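Local coordinates for excinuclease ABC, subunit A. (Deinococcus radiodurans, PDB 2VF7), which binds DNA and hydrolyses ATP as a zinc-containing UvrA-family ABC ATPase, and is likely to act in recognising damaged DNA for repair, at the interface of chains A and B. Coordinates in Å, arbitrary orientation; residue numbers count along the deposited sequence, not the author numbering. Chains: chain A/B, Excinuclease ABC, subunit A..

Contact 1: the interface of chains A and B. Residues chain A 62, 65, 69, 93-95; chain B 62, 65, 69, 93-94.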
loop_
_atom_site.group_PDB
_atom_site.type_symbol
_atom_site.label_atom_id
_atom_site.label_comp_id
_atom_site.label_asym_id
_atom_site.label_seq_id
_atom_site.Cartn_x
_atom_site.Cartn_y
_atom_site.Cartn_z
ATOM N N GLN A 62 -0.240 -9.438 10.982
ATOM C CA GLN A 62 -0.268 -8.407 9.921
ATOM C C GLN A 62 0.149 -8.901 8.562
ATOM O O GLN A 62 -0.461 -8.541 7.564
ATOM C CB GLN A 62 0.578 -7.186 10.276
ATOM C CG GLN A 62 -0.203 -6.120 11.013
ATOM C CD GLN A 62 0.043 -4.705 10.488
ATOM O OE1 GLN A 62 -0.816 -3.820 10.660
ATOM N NE2 GLN A 62 1.205 -4.480 9.851
ATOM N N TYR A 65 -2.948 -10.868 7.042
ATOM C CA TYR A 65 -4.002 -9.978 6.587
ATOM C C TYR A 65 -3.644 -9.312 5.264
ATOM O O TYR A 65 -4.406 -9.421 4.290
ATOM C CB TYR A 65 -4.390 -8.953 7.676
ATOM C CG TYR A 65 -5.634 -8.158 7.329
ATOM C CD1 TYR A 65 -6.912 -8.721 7.443
ATOM C CD2 TYR A 65 -5.532 -6.852 6.848
ATOM C CE1 TYR A 65 -8.051 -7.991 7.099
ATOM C CE2 TYR A 65 -6.663 -6.121 6.495
ATOM C CZ TYR A 65 -7.912 -6.694 6.630
ATOM O OH TYR A 65 -9.012 -5.941 6.292
ATOM N N VAL A 69 -5.472 -9.300 1.513
ATOM C CA VAL A 69 -6.080 -8.135 0.856
ATOM C C VAL A 69 -5.335 -7.728 -0.423
ATOM O O VAL A 69 -5.960 -7.271 -1.391
ATOM C CB VAL A 69 -6.326 -6.926 1.808
ATOM C CG1 VAL A 69 -7.156 -7.353 3.008
ATOM C CG2 VAL A 69 -5.038 -6.283 2.256
ATOM N N PRO A 93 -6.973 -10.214 13.190
ATOM C CA PRO A 93 -6.067 -9.152 12.719
ATOM C C PRO A 93 -5.583 -8.264 13.873
ATOM O O PRO A 93 -6.201 -8.262 14.934
ATOM C CB PRO A 93 -6.938 -8.369 11.733
ATOM C CG PRO A 93 -7.993 -9.363 11.302
ATOM C CD PRO A 93 -8.305 -10.110 12.566
ATOM N N ALA A 94 -4.481 -7.534 13.669
ATOM C CA ALA A 94 -3.847 -6.779 14.744
ATOM C C ALA A 94 -3.498 -5.341 14.372
ATOM O O ALA A 94 -3.065 -5.074 13.256
ATOM C CB ALA A 94 -2.598 -7.516 15.235
ATOM N N VAL A 95 -3.655 -4.437 15.345
ATOM C CA VAL A 95 -3.235 -3.032 15.264
ATOM C C VAL A 95 -2.199 -2.744 16.365
ATOM O O VAL A 95 -2.457 -3.013 17.526
ATOM C CB VAL A 95 -4.455 -2.076 15.450
ATOM C CG1 VAL A 95 -4.062 -0.635 15.173
ATOM C CG2 VAL A 95 -5.623 -2.495 14.543
ATOM N N GLN B 62 -12.690 -1.619 5.714
ATOM C CA GLN B 62 -11.427 -1.238 5.097
ATOM C C GLN B 62 -10.937 0.148 5.491
ATOM O O GLN B 62 -9.763 0.315 5.815
ATOM C CB GLN B 62 -11.581 -1.301 3.585
ATOM C CG GLN B 62 -11.202 -2.639 2.991
ATOM C CD GLN B 62 -9.829 -2.607 2.342
ATOM O OE1 GLN B 62 -8.976 -3.477 2.603
ATOM N NE2 GLN B 62 -9.601 -1.589 1.493
ATOM N N TYR B 65 -9.814 0.248 9.336
ATOM C CA TYR B 65 -8.630 -0.492 9.666
ATOM C C TYR B 65 -7.418 0.289 9.185
ATOM O O TYR B 65 -6.493 0.534 9.965
ATOM C CB TYR B 65 -8.686 -1.874 9.027
ATOM C CG TYR B 65 -7.466 -2.737 9.263
ATOM C CD1 TYR B 65 -7.307 -3.434 10.456
ATOM C CD2 TYR B 65 -6.472 -2.861 8.288
ATOM C CE1 TYR B 65 -6.189 -4.231 10.684
ATOM C CE2 TYR B 65 -5.335 -3.659 8.507
ATOM C CZ TYR B 65 -5.211 -4.343 9.703
ATOM O OH TYR B 65 -4.117 -5.148 9.928
ATOM N N VAL B 69 -4.222 1.530 11.388
ATOM C CA VAL B 69 -2.889 0.994 11.160
ATOM C C VAL B 69 -1.900 2.106 10.817
ATOM O O VAL B 69 -0.802 2.130 11.371
ATOM C CB VAL B 69 -2.897 -0.098 10.079
ATOM C CG1 VAL B 69 -1.545 -0.184 9.385
ATOM C CG2 VAL B 69 -3.288 -1.440 10.697
ATOM N N PRO B 93 -12.790 -6.856 10.555
ATOM C CA PRO B 93 -12.011 -6.687 9.319
ATOM C C PRO B 93 -12.555 -7.510 8.130
ATOM O O PRO B 93 -13.058 -8.616 8.316
ATOM C CB PRO B 93 -10.615 -7.171 9.714
ATOM C CG PRO B 93 -10.551 -6.996 11.181
ATOM C CD PRO B 93 -11.934 -7.187 11.712
ATOM N N ALA B 94 -12.443 -6.959 6.921
ATOM C CA ALA B 94 -13.052 -7.549 5.724
ATOM C C ALA B 94 -12.002 -7.961 4.720
ATOM O O ALA B 94 -11.004 -7.268 4.581
ATOM C CB ALA B 94 -14.007 -6.549 5.071
HETATM O O HOH W 1 -10.853 -4.327 7.387
#

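Contact 2: the interface of chains A and B. Residues chain A 95, 389; chain B 68-69, 71.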
loop_
_atom_site.group_PDB
_atom_site.type_symbol
_atom_site.label_atom_id
_atom_site.label_comp_id
_atom_site.label_asym_id
_atom_site.label_seq_id
_atom_site.Cartn_x
_atom_site.Cartn_y
_atom_site.Cartn_z
ATOM N N VAL A 95 -3.655 -4.437 15.345
ATOM C CA VAL A 95 -3.235 -3.032 15.264
ATOM C C VAL A 95 -2.199 -2.744 16.365
ATOM O O VAL A 95 -2.457 -3.013 17.526
ATOM C CB VAL A 95 -4.455 -2.076 15.450
ATOM C CG1 VAL A 95 -4.062 -0.635 15.173
ATOM C CG2 VAL A 95 -5.623 -2.495 14.543
ATOM N N ARG A 389 -3.661 7.664 21.044
ATOM C CA ARG A 389 -4.016 6.694 20.017
ATOM C C ARG A 389 -5.001 5.684 20.586
ATOM O O ARG A 389 -5.890 5.197 19.890
ATOM C CB ARG A 389 -2.773 6.032 19.464
ATOM C CG ARG A 389 -2.935 5.689 18.013
ATOM C CD ARG A 389 -1.811 6.227 17.144
ATOM N NE ARG A 389 -0.893 5.181 16.688
ATOM C CZ ARG A 389 -1.192 4.186 15.844
ATOM N NH1 ARG A 389 -2.423 4.042 15.349
ATOM N NH2 ARG A 389 -0.251 3.314 15.502
ATOM N N SER B 68 -6.410 3.096 11.175
ATOM C CA SER B 68 -5.984 2.719 12.525
ATOM C C SER B 68 -4.564 2.182 12.499
ATOM O O SER B 68 -3.810 2.352 13.461
ATOM C CB SER B 68 -6.936 1.682 13.123
ATOM O OG SER B 68 -8.260 2.192 13.171
ATOM N N VAL B 69 -4.222 1.530 11.388
ATOM C CA VAL B 69 -2.889 0.994 11.160
ATOM C C VAL B 69 -1.900 2.106 10.817
ATOM O O VAL B 69 -0.802 2.130 11.371
ATOM C CB VAL B 69 -2.897 -0.098 10.079
ATOM C CG1 VAL B 69 -1.545 -0.184 9.385
ATOM C CG2 VAL B 69 -3.288 -1.440 10.697
ATOM N N PRO B 71 -2.350 6.120 10.893
ATOM C CA PRO B 71 -3.209 7.292 11.138
ATOM C C PRO B 71 -2.908 8.483 10.221
ATOM O O PRO B 71 -3.634 8.710 9.245
ATOM C CB PRO B 71 -2.913 7.647 12.604
ATOM C CG PRO B 71 -2.344 6.415 13.187
ATOM C CD PRO B 71 -1.556 5.784 12.088
#

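Contact 1: the interface of chains A and B
A:Tyr65 and B:Tyr65 meet at the apolar centre, each ring coming from the opposite direction and sliding past the other. The closest ring carbons are CE2 of A:Tyr65 and CE2 of B:Tyr65, 3.4 Å apart. The ring planes are about 53° apart, so this is not a parallel stack. Instead, CE2 of A:Tyr65 sits over the rim of one face of the B:Tyr65 ring. The opposite face of that ring carries CG2 of its own B:Val69. The A:Tyr65 ring is backed in the same way by CG1 of A:Val69, 3.7 Å above its plane. Both tyrosines hold CG anti to the backbone N (chi1 -171° in A:Tyr65), which points the rings at the partner chain.

Next to the rings, A:Pro93 and B:Pro93 touch through their CG atoms at 3.5 Å, a tight carbon contact. CB of B:Pro93 also packs on CE1 of A:Tyr65, the two side chains crossing at about a right angle.

Toward the rim, OH of A:Tyr65 hydrogen-bonds to the backbone O of B:Ala94 at 2.9 Å. OH of A:Tyr65 is also 2.7 Å from water 1, which is linked in turn to N of B:Ala94. Thus both backbone polar groups of B:Ala94 are engaged. The twin pair is looser, with OH of B:Tyr65 3.5 Å from O of A:Ala94. A:Gln62 reaches tip to tip toward B:Val69, its amide OE1 3.4 Å from CG2.

In the fold, the tyrosines, glutamines and valines lie on helix 49-69, which begins at the P-loop lysine. The prolines immediately precede strand 94-96, and the patch lies close to the two-fold axis of the dimer.

Contact 2: the interface of chains A and B
A:Arg389 reaches across to B:Pro71 and to the backbone of B:Ser68. From CB the chain bends at chi2 (127°) and again at chi3, which brings its outer half against the CG and CD edge of the proline ring. CD of A:Arg389 is the first atom to meet chain B, 4.0 Å from CG of B:Pro71. NE lies at a similar distance from that carbon. CZ of A:Arg389 is nearer, 3.7 Å from CG of B:Pro71. NH1 of A:Arg389 comes to 3.2 Å from CG of B:Pro71, as a contact and not a bond. The proline crosses the arginine side chain at about a right angle, with its CD over one face of the guanidinium, toward the rim.

At the tip, NH1 of A:Arg389 donates a hydrogen bond to the carbonyl O of B:Ser68 at 2.9 Å, with 152° at the hydrogen. The oxygen lies at the guanidinium edge, almost in its plane. Seen from the acceptor, the donor is tilted 23° from the carbonyl plane. One flat group therefore makes a polar contact with its edge and an apolar one with its face. An alanine here would probably leave the B:Ser68 carbonyl without this donor and uncover the CG edge of B:Pro71.

O of B:Ser68 also lies 3.5 Å from CG1 of A:Val95, an apolar neighbour. The oxygen is near the C-terminal end of a helix, where a positive guanidinium is likely to be favoured.

In the fold, A:Arg389 lies on helix 382-393, which begins within the ABC signature sequence. A:Val95 is on strand 94-96. In chain B, B:Ser68 and B:Val69 end helix 49-69, and B:Pro71 lies in the loop beyond.

The C-alpha centres of contact 1 and contact 2 are about 10 Å apart, and the contacts share A:Val95 and B:Val69. Helix 49-69 of chain B and strand 94-96 of chain A run through both, so the two form one continuous strip of interface. Contact 1 lies near the two-fold axis and pairs like segments. Contact 2 lies farther out and adds helix 382-393 of chain A. It therefore joins the signature helix of one chain to the P-loop helix of the other. Such a link could couple nucleotide-dependent movements between subunits, though the structure alone does not show this.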